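Local atomic coordinates of methylmalonyl-CoA carboxyltransferase 12S subunit (Propionibacterium freudenreichii, PDB entry 1ON3), a protein that transfers the carboxyl group of methylmalonyl-CoA to the biotin of the 1.3S subunit and forms the hexameric core of the transcarboxylase complex. Residues E[276-281]-E[293-298]; E[299-304]-E[494-499]; E[306-311]-E[318-323]; E[330-335]-E[365-370]; E[405-410]-E[429-434]. All blocks are in the same frame, centred on the assembly; numbering follows the deposited sequence.

Interaction 1: E[276-281]-E[293-298]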
# COMPACT_ATOMS: atom_id res chain seq x y z
N THR E 276 37.08 -32.64 -9.76
CA THR E 276 37.81 -32.57 -11.01
C THR E 276 37.19 -33.32 -12.18
O THR E 276 37.53 -33.06 -13.33
CB THR E 276 39.25 -33.06 -10.82
OG1 THR E 276 39.22 -34.43 -10.40
CG2 THR E 276 39.96 -32.22 -9.76
N GLU E 277 36.28 -34.25 -11.90
CA GLU E 277 35.65 -35.01 -12.97
C GLU E 277 34.85 -34.08 -13.87
O GLU E 277 34.65 -34.38 -15.04
CB GLU E 277 34.71 -36.09 -12.41
CG GLU E 277 35.41 -37.14 -11.57
CD GLU E 277 34.47 -38.25 -11.14
OE1 GLU E 277 34.13 -39.11 -11.98
OE2 GLU E 277 34.06 -38.26 -9.96
N LEU E 278 34.41 -32.95 -13.33
CA LEU E 278 33.65 -31.97 -14.10
C LEU E 278 34.47 -31.37 -15.25
O LEU E 278 33.91 -30.89 -16.24
CB LEU E 278 33.16 -30.85 -13.20
CG LEU E 278 31.90 -31.14 -12.38
CD1 LEU E 278 31.77 -30.13 -11.22
CD2 LEU E 278 30.68 -31.08 -13.32
N ARG E 279 35.79 -31.41 -15.12
CA ARG E 279 36.65 -30.87 -16.17
C ARG E 279 36.63 -31.75 -17.41
O ARG E 279 36.99 -31.30 -18.49
CB ARG E 279 38.10 -30.80 -15.70
CG ARG E 279 38.37 -29.85 -14.57
CD ARG E 279 39.80 -30.04 -14.10
NE ARG E 279 40.10 -29.21 -12.93
CZ ARG E 279 41.10 -29.44 -12.10
NH1 ARG E 279 41.92 -30.47 -12.30
NH2 ARG E 279 41.29 -28.65 -11.05
N ASP E 280 36.19 -32.99 -17.25
CA ASP E 280 36.22 -33.91 -18.39
C ASP E 280 34.91 -34.25 -19.07
O ASP E 280 34.90 -34.92 -20.10
CB ASP E 280 36.93 -35.19 -17.97
CG ASP E 280 38.25 -34.93 -17.27
OD1 ASP E 280 39.06 -34.17 -17.83
OD2 ASP E 280 38.46 -35.47 -16.16
N ILE E 281 33.80 -33.79 -18.51
CA ILE E 281 32.50 -34.11 -19.08
C ILE E 281 32.24 -33.43 -20.41
O ILE E 281 31.76 -34.05 -21.35
CB ILE E 281 31.37 -33.76 -18.11
CG1 ILE E 281 31.56 -34.53 -16.80
CG2 ILE E 281 30.03 -34.08 -18.73
CD1 ILE E 281 30.64 -34.09 -15.67
N ARG E 293 23.16 -33.77 -18.21
CA ARG E 293 22.71 -34.19 -16.89
C ARG E 293 23.88 -34.78 -16.10
O ARG E 293 23.81 -34.91 -14.89
CB ARG E 293 21.56 -35.19 -17.01
CG ARG E 293 20.27 -34.52 -17.53
CD ARG E 293 19.24 -35.55 -17.98
NE ARG E 293 19.71 -36.32 -19.14
CZ ARG E 293 18.93 -37.04 -19.93
NH1 ARG E 293 17.62 -37.10 -19.69
NH2 ARG E 293 19.44 -37.72 -20.95
N ASP E 294 24.96 -35.13 -16.80
CA ASP E 294 26.14 -35.64 -16.09
C ASP E 294 26.78 -34.48 -15.34
O ASP E 294 27.38 -34.66 -14.28
CB ASP E 294 27.14 -36.27 -17.07
CG ASP E 294 26.67 -37.61 -17.60
OD1 ASP E 294 25.90 -38.29 -16.89
OD2 ASP E 294 27.06 -37.98 -18.71
N VAL E 295 26.63 -33.27 -15.89
CA VAL E 295 27.16 -32.09 -15.23
C VAL E 295 26.24 -31.81 -14.04
O VAL E 295 26.70 -31.57 -12.92
CB VAL E 295 27.17 -30.87 -16.16
CG1 VAL E 295 27.57 -29.63 -15.37
CG2 VAL E 295 28.14 -31.10 -17.33
N ILE E 296 24.94 -31.85 -14.29
CA ILE E 296 23.96 -31.60 -13.24
C ILE E 296 24.17 -32.53 -12.06
O ILE E 296 24.22 -32.09 -10.92
CB ILE E 296 22.50 -31.78 -13.77
CG1 ILE E 296 22.20 -30.70 -14.83
CG2 ILE E 296 21.49 -31.70 -12.59
CD1 ILE E 296 20.82 -30.83 -15.52
N ALA E 297 24.30 -33.83 -12.33
CA ALA E 297 24.48 -34.82 -11.27
C ALA E 297 25.66 -34.51 -10.36
O ALA E 297 25.60 -34.77 -9.15
CB ALA E 297 24.63 -36.21 -11.86
N LYS E 298 26.72 -33.95 -10.92
CA LYS E 298 27.90 -33.63 -10.13
C LYS E 298 27.84 -32.31 -9.38
O LYS E 298 28.70 -32.04 -8.54
CB LYS E 298 29.15 -33.67 -11.00
CG LYS E 298 29.42 -35.07 -11.55
CD LYS E 298 30.71 -35.15 -12.34
CE LYS E 298 30.88 -36.55 -12.91
NZ LYS E 298 30.78 -37.60 -11.86
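I281 has CG1 anti to its carbonyl carbon (chi1 -59°), and a near-straight chi2 then carries CD1 out against the aliphatic chain of K298. K298 stays extended through CD and CE and turns only at chi4 (-54°), where NZ swings over toward E277. The closest approach is that of I281 CD1 to K298 CD, a tight 3.5 Å. The other branch of the isoleucine, CG2, rests 3.8 Å from V295 CG2 and also touches CB of D294. L278 works beside it: its CD2 reaches K298 CB at 3.8 Å and V295 CG1 at 4.0 Å, its side chain sliding past that of the lysine in the opposite direction. E277 and K298 meet at about a right angle, the OE1 to NZ distance of 3.7 Å making a long salt bridge near the surface. No hydrogen bond joins the two segments. The contact is apolar within and charged along its exposed border. On its inner side, V295 and I296 press on L367 of strand 364-370. A short, weakly bonded helical turn thus packs against helix 293-299, which itself lies on one face of the C-terminal sheet in a crotonase-type carboxyltransferase fold.

Interaction 2: E[299-304]-E[494-499]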
# COMPACT_ATOMS: atom_id res chain seq x y z
N ILE E 299 26.82 -31.49 -9.64
CA ILE E 299 26.75 -30.22 -8.94
C ILE E 299 25.58 -30.07 -7.96
O ILE E 299 25.63 -29.23 -7.07
CB ILE E 299 26.74 -29.04 -9.92
CG1 ILE E 299 25.51 -29.08 -10.81
CG2 ILE E 299 28.00 -29.09 -10.80
CD1 ILE E 299 25.37 -27.86 -11.70
N VAL E 300 24.55 -30.89 -8.11
CA VAL E 300 23.40 -30.80 -7.21
C VAL E 300 23.54 -31.79 -6.06
O VAL E 300 24.23 -32.81 -6.18
CB VAL E 300 22.05 -31.05 -7.96
CG1 VAL E 300 21.93 -30.09 -9.12
CG2 VAL E 300 21.96 -32.48 -8.45
N ASP E 301 22.87 -31.49 -4.94
CA ASP E 301 22.92 -32.34 -3.75
C ASP E 301 22.64 -33.81 -4.04
O ASP E 301 21.61 -34.15 -4.60
CB ASP E 301 21.92 -31.87 -2.69
CG ASP E 301 22.36 -30.61 -1.96
OD1 ASP E 301 21.68 -30.26 -0.96
OD2 ASP E 301 23.36 -29.99 -2.36
N TRP E 302 23.56 -34.68 -3.64
CA TRP E 302 23.38 -36.12 -3.82
C TRP E 302 23.18 -36.58 -5.27
O TRP E 302 22.84 -37.74 -5.51
CB TRP E 302 22.18 -36.60 -3.00
CG TRP E 302 22.03 -35.90 -1.68
CD1 TRP E 302 21.07 -34.99 -1.34
CD2 TRP E 302 22.86 -36.08 -0.53
NE1 TRP E 302 21.25 -34.59 -0.03
CE2 TRP E 302 22.34 -35.24 0.48
CE3 TRP E 302 23.99 -36.86 -0.26
CZ2 TRP E 302 22.92 -35.16 1.75
CZ3 TRP E 302 24.56 -36.78 1.01
CH2 TRP E 302 24.02 -35.94 2.00
N GLY E 303 23.39 -35.68 -6.23
CA GLY E 303 23.20 -36.04 -7.63
C GLY E 303 21.72 -36.24 -7.95
O GLY E 303 21.35 -36.75 -9.01
N ASP E 304 20.87 -35.81 -7.02
CA ASP E 304 19.43 -35.98 -7.16
C ASP E 304 18.73 -34.86 -7.92
O ASP E 304 18.97 -33.68 -7.68
CB ASP E 304 18.80 -36.12 -5.76
CG ASP E 304 17.31 -36.36 -5.81
OD1 ASP E 304 16.55 -35.47 -5.37
OD2 ASP E 304 16.89 -37.43 -6.29
N ASP E 494 35.18 -26.23 -9.70
CA ASP E 494 34.58 -25.41 -8.64
C ASP E 494 33.13 -24.98 -8.91
O ASP E 494 32.58 -24.19 -8.16
CB ASP E 494 35.40 -24.14 -8.39
CG ASP E 494 36.87 -24.42 -8.06
OD1 ASP E 494 37.15 -25.38 -7.33
OD2 ASP E 494 37.74 -23.65 -8.52
N THR E 495 32.53 -25.50 -9.98
CA THR E 495 31.17 -25.11 -10.34
C THR E 495 30.15 -25.17 -9.19
O THR E 495 29.46 -24.18 -8.92
CB THR E 495 30.66 -25.96 -11.51
OG1 THR E 495 31.56 -25.80 -12.62
CG2 THR E 495 29.26 -25.51 -11.96
N ARG E 496 30.07 -26.30 -8.50
CA ARG E 496 29.11 -26.41 -7.39
C ARG E 496 29.34 -25.30 -6.37
O ARG E 496 28.40 -24.63 -5.94
CB ARG E 496 29.21 -27.78 -6.73
CG ARG E 496 28.18 -28.01 -5.61
CD ARG E 496 28.27 -29.44 -5.11
NE ARG E 496 27.80 -29.60 -3.73
CZ ARG E 496 26.52 -29.62 -3.36
NH1 ARG E 496 25.54 -29.51 -4.26
NH2 ARG E 496 26.23 -29.78 -2.07
N ARG E 497 30.59 -25.09 -5.96
CA ARG E 497 30.88 -24.03 -4.99
C ARG E 497 30.45 -22.65 -5.50
O ARG E 497 29.83 -21.89 -4.76
CB ARG E 497 32.37 -24.00 -4.64
CG ARG E 497 32.74 -22.91 -3.66
CD ARG E 497 34.14 -23.16 -3.09
NE ARG E 497 35.19 -23.06 -4.09
CZ ARG E 497 35.69 -21.91 -4.53
NH1 ARG E 497 35.25 -20.76 -4.06
NH2 ARG E 497 36.66 -21.91 -5.45
N LYS E 498 30.80 -22.31 -6.73
CA LYS E 498 30.41 -20.99 -7.24
C LYS E 498 28.88 -20.81 -7.25
O LYS E 498 28.37 -19.76 -6.86
CB LYS E 498 31.00 -20.75 -8.63
CG LYS E 498 32.35 -19.99 -8.63
CD LYS E 498 33.38 -20.69 -7.76
CE LYS E 498 34.74 -20.00 -7.80
NZ LYS E 498 34.72 -18.58 -7.31
N ILE E 499 28.15 -21.84 -7.67
CA ILE E 499 26.68 -21.77 -7.70
C ILE E 499 26.13 -21.67 -6.27
O ILE E 499 25.22 -20.88 -5.99
CB ILE E 499 26.09 -23.04 -8.37
CG1 ILE E 499 26.46 -23.06 -9.86
CG2 ILE E 499 24.57 -23.08 -8.19
CD1 ILE E 499 26.09 -24.37 -10.56
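I299 and R496 carry most of this contact, and the polar part falls to the guanidinium. R496 keeps CG anti to its backbone N (chi1 -176°) and runs extended as far as NE, close by I299 O, which CG and CD both touch. NH1 donates to I299 O at 2.8 Å, approaching from above the carbonyl plane. The same nitrogen and NH2 form an end-on salt bridge to D301, both gripping the single oxygen OD2 at 2.9 Å. Both acceptors lie at the edge of the guanidinium, in its plane, while the carboxylate plane is turned 62° against it. OD2 also takes a bond from the backbone N of N324, OD1 is held by the amides of G325 and N269, and R496 NE reaches D271 O. The apolar part lies beside it: I299 CD1 meets I499 CD1 at 3.7 Å, the two side chains at about a right angle, and I299 CG2 touches T495 CG2 at 4.0 Å. An alanine in place of R496 would probably leave the buried D301 carboxylate without its charged mate and I299 O without this donor. With several amides also on its carboxylate, D301 is likely to remain ionised, tying the loop after helix 293-299 to helix 495-505.

Interaction 3: E[306-311]-E[318-323]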
# COMPACT_ATOMS: atom_id res chain seq x y z
N LEU E 306 14.79 -34.10 -10.28
CA LEU E 306 13.53 -34.59 -10.82
C LEU E 306 13.34 -33.86 -12.14
O LEU E 306 13.07 -32.66 -12.14
CB LEU E 306 12.38 -34.25 -9.86
CG LEU E 306 10.99 -34.56 -10.43
CD1 LEU E 306 10.83 -36.07 -10.61
CD2 LEU E 306 9.91 -34.01 -9.51
N GLU E 307 13.51 -34.56 -13.25
CA GLU E 307 13.39 -33.92 -14.55
C GLU E 307 11.92 -33.67 -14.93
O GLU E 307 11.09 -34.56 -14.78
CB GLU E 307 14.07 -34.78 -15.62
CG GLU E 307 14.59 -33.96 -16.79
CD GLU E 307 15.32 -34.78 -17.84
OE1 GLU E 307 15.87 -35.87 -17.52
OE2 GLU E 307 15.37 -34.32 -19.01
N VAL E 308 11.64 -32.46 -15.39
CA VAL E 308 10.31 -32.06 -15.83
C VAL E 308 10.27 -32.16 -17.36
O VAL E 308 11.22 -31.74 -18.03
CB VAL E 308 10.00 -30.61 -15.38
CG1 VAL E 308 8.61 -30.16 -15.88
CG2 VAL E 308 10.06 -30.53 -13.84
N LYS E 309 9.18 -32.72 -17.90
CA LYS E 309 9.03 -32.91 -19.35
C LYS E 309 10.27 -33.62 -19.92
O LYS E 309 10.80 -33.24 -20.97
CB LYS E 309 8.81 -31.56 -20.06
CG LYS E 309 7.34 -31.14 -19.99
CD LYS E 309 7.01 -29.81 -20.64
CE LYS E 309 5.47 -29.60 -20.58
NZ LYS E 309 4.99 -28.30 -21.11
N ALA E 310 10.72 -34.66 -19.22
CA ALA E 310 11.91 -35.41 -19.62
C ALA E 310 11.85 -36.01 -21.02
O ALA E 310 12.90 -36.19 -21.65
CB ALA E 310 12.18 -36.52 -18.62
N GLY E 311 10.65 -36.33 -21.49
CA GLY E 311 10.51 -36.91 -22.81
C GLY E 311 10.09 -35.96 -23.91
O GLY E 311 9.83 -36.40 -25.03
N THR E 318 15.04 -29.44 -18.23
CA THR E 318 14.48 -28.60 -17.17
C THR E 318 14.30 -29.58 -16.02
O THR E 318 13.65 -30.62 -16.18
CB THR E 318 13.10 -27.98 -17.53
OG1 THR E 318 12.22 -29.01 -18.05
CG2 THR E 318 13.27 -26.85 -18.55
N ALA E 319 14.88 -29.27 -14.87
CA ALA E 319 14.78 -30.18 -13.73
C ALA E 319 14.85 -29.49 -12.38
O ALA E 319 15.51 -28.47 -12.22
CB ALA E 319 15.91 -31.22 -13.81
N PHE E 320 14.14 -30.05 -11.41
CA PHE E 320 14.19 -29.51 -10.06
C PHE E 320 15.32 -30.25 -9.34
O PHE E 320 15.53 -31.45 -9.54
CB PHE E 320 12.88 -29.79 -9.31
CG PHE E 320 11.75 -28.88 -9.70
CD1 PHE E 320 10.57 -29.40 -10.22
CD2 PHE E 320 11.85 -27.51 -9.50
CE1 PHE E 320 9.49 -28.56 -10.54
CE2 PHE E 320 10.78 -26.66 -9.82
CZ PHE E 320 9.61 -27.18 -10.33
N ALA E 321 16.05 -29.53 -8.49
CA ALA E 321 17.13 -30.14 -7.74
C ALA E 321 17.35 -29.29 -6.52
O ALA E 321 16.58 -28.36 -6.24
CB ALA E 321 18.39 -30.18 -8.57
N ARG E 322 18.40 -29.60 -5.78
CA ARG E 322 18.71 -28.82 -4.60
C ARG E 322 20.19 -28.54 -4.47
O ARG E 322 21.04 -29.35 -4.88
CB ARG E 322 18.21 -29.54 -3.34
CG ARG E 322 16.69 -29.49 -3.15
CD ARG E 322 16.27 -30.23 -1.91
NE ARG E 322 14.82 -30.35 -1.82
CZ ARG E 322 14.12 -31.42 -2.17
NH1 ARG E 322 14.73 -32.49 -2.65
NH2 ARG E 322 12.80 -31.40 -2.05
N VAL E 323 20.51 -27.37 -3.94
CA VAL E 323 21.89 -27.01 -3.68
C VAL E 323 21.89 -26.59 -2.22
O VAL E 323 21.21 -25.64 -1.85
CB VAL E 323 22.38 -25.86 -4.58
CG1 VAL E 323 23.83 -25.50 -4.21
CG2 VAL E 323 22.32 -26.29 -6.06
O HOH W 1 13.70 -32.00 -19.18
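V308 and F320 lie diagonally across the two strands on the same face, and their side chains cross obliquely. CG2 of V308, anti to its own carbonyl carbon, comes to 3.8 Å from F320 CD1 and nearly as close to CE1, a single methyl meeting the ring at a slant by its CD1-CE1 bond. L306 and T318 point to this same face. T318 OG1 sits between its backbone N and carbonyl carbon (chi1 49°), within 2.9 Å of V308 O, a weak bond at best. Helix 344-359 packs on this face, F353 meeting the F320 ring with the planes at about 55°. The strands form an antiparallel beta hairpin, 305-308 with 316-323, whose first strand is an outermost one of the mixed C-terminal sheet. L306 and F320 make a hydrogen-bonded pair: L306 N gives to F320 O at 2.8 Å, and F320 N returns a bond to L306 O. V308 N then reaches T318 O at 2.8 Å. The other face bears E307 and A319, whose non-hydrogen-bonded pairing brings E307 CA to 3.8 Å from A319 CB. E307 CG touches T318 O at 3.5 Å and the chain runs extended beyond, with OE1 in a salt bridge to R293. A water between the two strands accepts from T318 N at 3.0 Å and lies within hydrogen-bonding distance of E307 OE2 and V308 O, with more acceptors in reach than protons to give.

Interaction 4: E[330-335]-E[365-370]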
# COMPACT_ATOMS: atom_id res chain seq x y z
N ILE E 330 16.76 -26.04 -12.72
CA ILE E 330 17.89 -26.02 -13.64
C ILE E 330 17.40 -26.07 -15.08
O ILE E 330 16.55 -26.88 -15.40
CB ILE E 330 18.85 -27.21 -13.37
CG1 ILE E 330 19.44 -27.08 -11.96
CG2 ILE E 330 19.95 -27.26 -14.43
CD1 ILE E 330 20.31 -28.20 -11.54
N VAL E 331 17.94 -25.18 -15.91
CA VAL E 331 17.59 -25.10 -17.34
C VAL E 331 18.94 -25.26 -18.04
O VAL E 331 19.84 -24.43 -17.87
CB VAL E 331 16.97 -23.72 -17.67
CG1 VAL E 331 16.54 -23.66 -19.14
CG2 VAL E 331 15.76 -23.47 -16.76
N ALA E 332 19.07 -26.31 -18.83
CA ALA E 332 20.33 -26.61 -19.48
C ALA E 332 20.19 -27.13 -20.91
O ALA E 332 19.32 -27.95 -21.20
CB ALA E 332 21.07 -27.65 -18.61
N ASN E 333 21.06 -26.67 -21.80
CA ASN E 333 21.00 -27.16 -23.18
C ASN E 333 21.58 -28.57 -23.22
O ASN E 333 22.47 -28.91 -22.44
CB ASN E 333 21.77 -26.23 -24.11
CG ASN E 333 21.42 -24.77 -23.89
OD1 ASN E 333 22.20 -24.00 -23.32
ND2 ASN E 333 20.23 -24.39 -24.33
N GLN E 334 21.09 -29.39 -24.15
CA GLN E 334 21.54 -30.78 -24.29
C GLN E 334 22.29 -30.97 -25.63
O GLN E 334 21.69 -31.32 -26.64
CB GLN E 334 20.31 -31.70 -24.23
CG GLN E 334 20.61 -33.20 -24.28
CD GLN E 334 21.45 -33.66 -23.11
OE1 GLN E 334 22.65 -33.38 -23.05
NE2 GLN E 334 20.83 -34.36 -22.17
N PRO E 335 23.63 -30.78 -25.63
CA PRO E 335 24.44 -30.92 -26.84
C PRO E 335 24.29 -32.25 -27.58
O PRO E 335 24.51 -32.31 -28.79
CB PRO E 335 25.87 -30.69 -26.32
CG PRO E 335 25.65 -29.74 -25.18
CD PRO E 335 24.48 -30.41 -24.48
N VAL E 365 18.88 -21.81 -12.22
CA VAL E 365 20.27 -22.06 -12.56
C VAL E 365 20.35 -22.56 -14.00
O VAL E 365 19.73 -23.57 -14.36
CB VAL E 365 20.89 -23.13 -11.62
CG1 VAL E 365 22.34 -23.43 -12.04
CG2 VAL E 365 20.85 -22.63 -10.18
N GLN E 366 21.10 -21.83 -14.82
CA GLN E 366 21.28 -22.17 -16.23
C GLN E 366 22.67 -22.75 -16.51
O GLN E 366 23.67 -22.26 -15.98
CB GLN E 366 21.12 -20.93 -17.13
CG GLN E 366 19.70 -20.35 -17.23
CD GLN E 366 19.17 -19.86 -15.89
OE1 GLN E 366 18.15 -20.35 -15.41
NE2 GLN E 366 19.86 -18.89 -15.28
N LEU E 367 22.71 -23.80 -17.34
CA LEU E 367 23.97 -24.42 -17.77
C LEU E 367 23.91 -24.24 -19.29
O LEU E 367 23.06 -24.84 -19.97
CB LEU E 367 24.02 -25.89 -17.39
CG LEU E 367 23.94 -26.17 -15.89
CD1 LEU E 367 24.04 -27.68 -15.66
CD2 LEU E 367 25.04 -25.42 -15.14
N VAL E 368 24.80 -23.41 -19.82
CA VAL E 368 24.79 -23.07 -21.23
C VAL E 368 25.81 -23.68 -22.19
O VAL E 368 27.02 -23.64 -21.95
CB VAL E 368 24.86 -21.52 -21.39
CG1 VAL E 368 24.71 -21.13 -22.86
CG2 VAL E 368 23.77 -20.85 -20.55
N ASP E 369 25.30 -24.22 -23.29
CA ASP E 369 26.09 -24.78 -24.37
C ASP E 369 25.11 -24.82 -25.54
O ASP E 369 24.57 -25.87 -25.88
CB ASP E 369 26.59 -26.19 -24.04
CG ASP E 369 27.66 -26.66 -25.01
OD1 ASP E 369 27.86 -25.97 -26.03
OD2 ASP E 369 28.29 -27.71 -24.76
N VAL E 370 24.87 -23.66 -26.14
CA VAL E 370 23.90 -23.54 -27.23
C VAL E 370 24.51 -22.81 -28.43
O VAL E 370 25.01 -21.69 -28.31
CB VAL E 370 22.62 -22.81 -26.70
CG1 VAL E 370 22.97 -21.39 -26.22
CG2 VAL E 370 21.52 -22.79 -27.77
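Segments 330-335 and 365-370 belong to strands 326-333 and 364-370, the parallel pair of a beta-alpha-beta unit whose helix is 344-359. Their N-to-C directions differ by only 5°. V331 N gives to V365 O at 2.9 Å, V331 O receives L367 N, and N333 N reaches L367 O in a longer bond of 3.3 Å. Beyond this point a side chain takes over: N333 sends OD1 to the backbone N of D369 at 3.1 Å, a nearly straight bond (170°), as though it were the next carbonyl of the strand. The same amide group leans on V370, N333 CG lying 3.6 Å from V370 CB. On one face A332 CB meets L367 CB at 3.6 Å, with I330 and V365 beside them. P335 CG touches D369 OD2 at 3.4 Å; that oxygen is held by a hydrogen bond with Y290 and a salt bridge to R408. Helix 293-299 covers the I330 and L367 face, while strands 316-323 and 402-407 flank the pair within the sheet.

Interaction 5: E[405-410]-E[429-434]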
# COMPACT_ATOMS: atom_id res chain seq x y z
N VAL E 405 25.83 -20.45 -15.70
CA VAL E 405 27.17 -20.99 -15.91
C VAL E 405 27.29 -21.34 -17.38
O VAL E 405 26.52 -22.15 -17.91
CB VAL E 405 27.41 -22.26 -15.04
CG1 VAL E 405 28.82 -22.79 -15.28
CG2 VAL E 405 27.24 -21.92 -13.55
N VAL E 406 28.25 -20.72 -18.06
CA VAL E 406 28.46 -21.00 -19.48
C VAL E 406 29.51 -22.09 -19.63
O VAL E 406 30.69 -21.87 -19.35
CB VAL E 406 28.91 -19.73 -20.24
CG1 VAL E 406 29.07 -20.06 -21.72
CG2 VAL E 406 27.89 -18.62 -20.04
N LEU E 407 29.07 -23.26 -20.09
CA LEU E 407 29.94 -24.43 -20.28
C LEU E 407 30.73 -24.37 -21.57
O LEU E 407 31.93 -24.65 -21.58
CB LEU E 407 29.12 -25.72 -20.28
CG LEU E 407 28.13 -25.96 -19.13
CD1 LEU E 407 27.47 -27.32 -19.31
CD2 LEU E 407 28.84 -25.90 -17.79
N ARG E 408 30.07 -24.03 -22.67
CA ARG E 408 30.78 -24.00 -23.94
C ARG E 408 30.17 -22.99 -24.91
O ARG E 408 30.33 -21.78 -24.71
CB ARG E 408 30.79 -25.42 -24.53
CG ARG E 408 31.86 -25.66 -25.58
CD ARG E 408 32.11 -27.17 -25.77
NE ARG E 408 30.91 -27.91 -26.17
CZ ARG E 408 30.92 -29.16 -26.62
NH1 ARG E 408 32.07 -29.83 -26.72
NH2 ARG E 408 29.79 -29.75 -27.00
N LYS E 409 29.49 -23.46 -25.95
CA LYS E 409 28.90 -22.55 -26.93
C LYS E 409 27.83 -21.65 -26.29
O LYS E 409 27.04 -22.10 -25.47
CB LYS E 409 28.24 -23.34 -28.07
CG LYS E 409 29.17 -24.17 -28.93
CD LYS E 409 30.18 -23.31 -29.67
CE LYS E 409 30.92 -24.12 -30.74
NZ LYS E 409 31.56 -25.35 -30.18
N ALA E 410 27.81 -20.39 -26.70
CA ALA E 410 26.82 -19.42 -26.20
C ALA E 410 26.73 -18.37 -27.31
O ALA E 410 27.26 -17.27 -27.20
CB ALA E 410 27.31 -18.80 -24.91
N TYR E 429 29.06 -17.23 -14.63
CA TYR E 429 30.42 -17.76 -14.65
C TYR E 429 30.71 -18.44 -15.97
O TYR E 429 29.83 -19.07 -16.56
CB TYR E 429 30.64 -18.78 -13.52
CG TYR E 429 30.27 -18.26 -12.17
CD1 TYR E 429 29.03 -18.57 -11.61
CD2 TYR E 429 31.12 -17.40 -11.47
CE1 TYR E 429 28.63 -18.02 -10.40
CE2 TYR E 429 30.72 -16.84 -10.24
CZ TYR E 429 29.47 -17.16 -9.72
OH TYR E 429 29.02 -16.59 -8.55
N ALA E 430 31.96 -18.33 -16.42
CA ALA E 430 32.38 -18.96 -17.66
C ALA E 430 33.41 -20.06 -17.37
O ALA E 430 34.34 -19.85 -16.59
CB ALA E 430 32.99 -17.92 -18.59
N TRP E 431 33.21 -21.23 -17.97
CA TRP E 431 34.18 -22.31 -17.83
C TRP E 431 35.26 -21.86 -18.81
O TRP E 431 35.02 -20.96 -19.61
CB TRP E 431 33.60 -23.64 -18.27
CG TRP E 431 32.86 -24.37 -17.18
CD1 TRP E 431 32.33 -23.84 -16.03
CD2 TRP E 431 32.57 -25.77 -17.15
NE1 TRP E 431 31.72 -24.83 -15.29
CE2 TRP E 431 31.85 -26.02 -15.95
CE3 TRP E 431 32.84 -26.84 -18.01
CZ2 TRP E 431 31.41 -27.30 -15.60
CZ3 TRP E 431 32.39 -28.11 -17.66
CH2 TRP E 431 31.69 -28.33 -16.46
N PRO E 432 36.46 -22.48 -18.76
CA PRO E 432 37.51 -22.05 -19.70
C PRO E 432 37.16 -22.39 -21.14
O PRO E 432 37.80 -21.92 -22.07
CB PRO E 432 38.74 -22.83 -19.21
CG PRO E 432 38.47 -23.04 -17.74
CD PRO E 432 37.00 -23.42 -17.77
N SER E 433 36.15 -23.22 -21.31
CA SER E 433 35.70 -23.64 -22.65
C SER E 433 34.55 -22.77 -23.15
O SER E 433 34.02 -22.98 -24.26
CB SER E 433 35.25 -25.10 -22.59
OG SER E 433 34.54 -25.36 -21.39
N ALA E 434 34.16 -21.79 -22.35
CA ALA E 434 33.06 -20.91 -22.72
C ALA E 434 33.34 -20.15 -24.00
O ALA E 434 34.44 -19.61 -24.19
CB ALA E 434 32.76 -19.94 -21.59
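W431 reaches back over the end of strand 402-407, starting from CB, which lies 3.6 Å from V406 O. Beyond CG the five-membered ring passes V405: CG1 of that valine is 3.7 Å from W431 CD1 and 3.5 Å from NE1. NE1 also makes a weak hydrogen bond to T495 OG1. Farther out, CE2 and CZ2 come under L407, whose CD2 sits over the face of the six-membered ring, 3.6 Å from its centroid and 15° off the normal, a CH-pi contact between side chains that point the same way. At the tip, W431 CH2 meets L278 O at 3.4 Å. Two backbone bonds set the parallel register: V406 N gives to Y429 O at 2.7 Å and W431 N to V406 O at 2.9 Å. The type I turn from W431 to A434 brings S433 OG to L407 O at 2.7 Å, nearly along the C=O axis. An alanine at W431 would probably open a gap under L407 CD2 and beside V405, and leave T495 OG1 without its indole neighbour. M12 of a second subunit packs on W431, P432 and S433. Past the corner at R408, the chain runs on to G412 and G413 of a methylmalonyl-CoA pocket. The hydroxyl bond satisfies the buried L407 carbonyl where the strand turns away, while the indole packs on the strand end by mainly apolar contacts.

How the interactions relate
Following the chain, interaction 1 closes first, joining a short helical turn to helix 293-299 across an 11-residue loop. Interaction 2 opens at the end of that helix and closes only at 494-499, so its 189-residue loop encloses interactions 3, 4 and 5, which follow one another in series; none cross. Interactions 3, 4 and 5 span one mixed sheet: A319 O probably accepts from I330 N between interactions 3 and 4, and V368 O probably accepts from L407 N between 4 and 5. Interaction 1 lies over this sheet through I296 and L367, while R293 forms a salt bridge with E307 of interaction 3. Helix 495-505 returns beside W431 and V405, tying the C-terminal helix to the sheet.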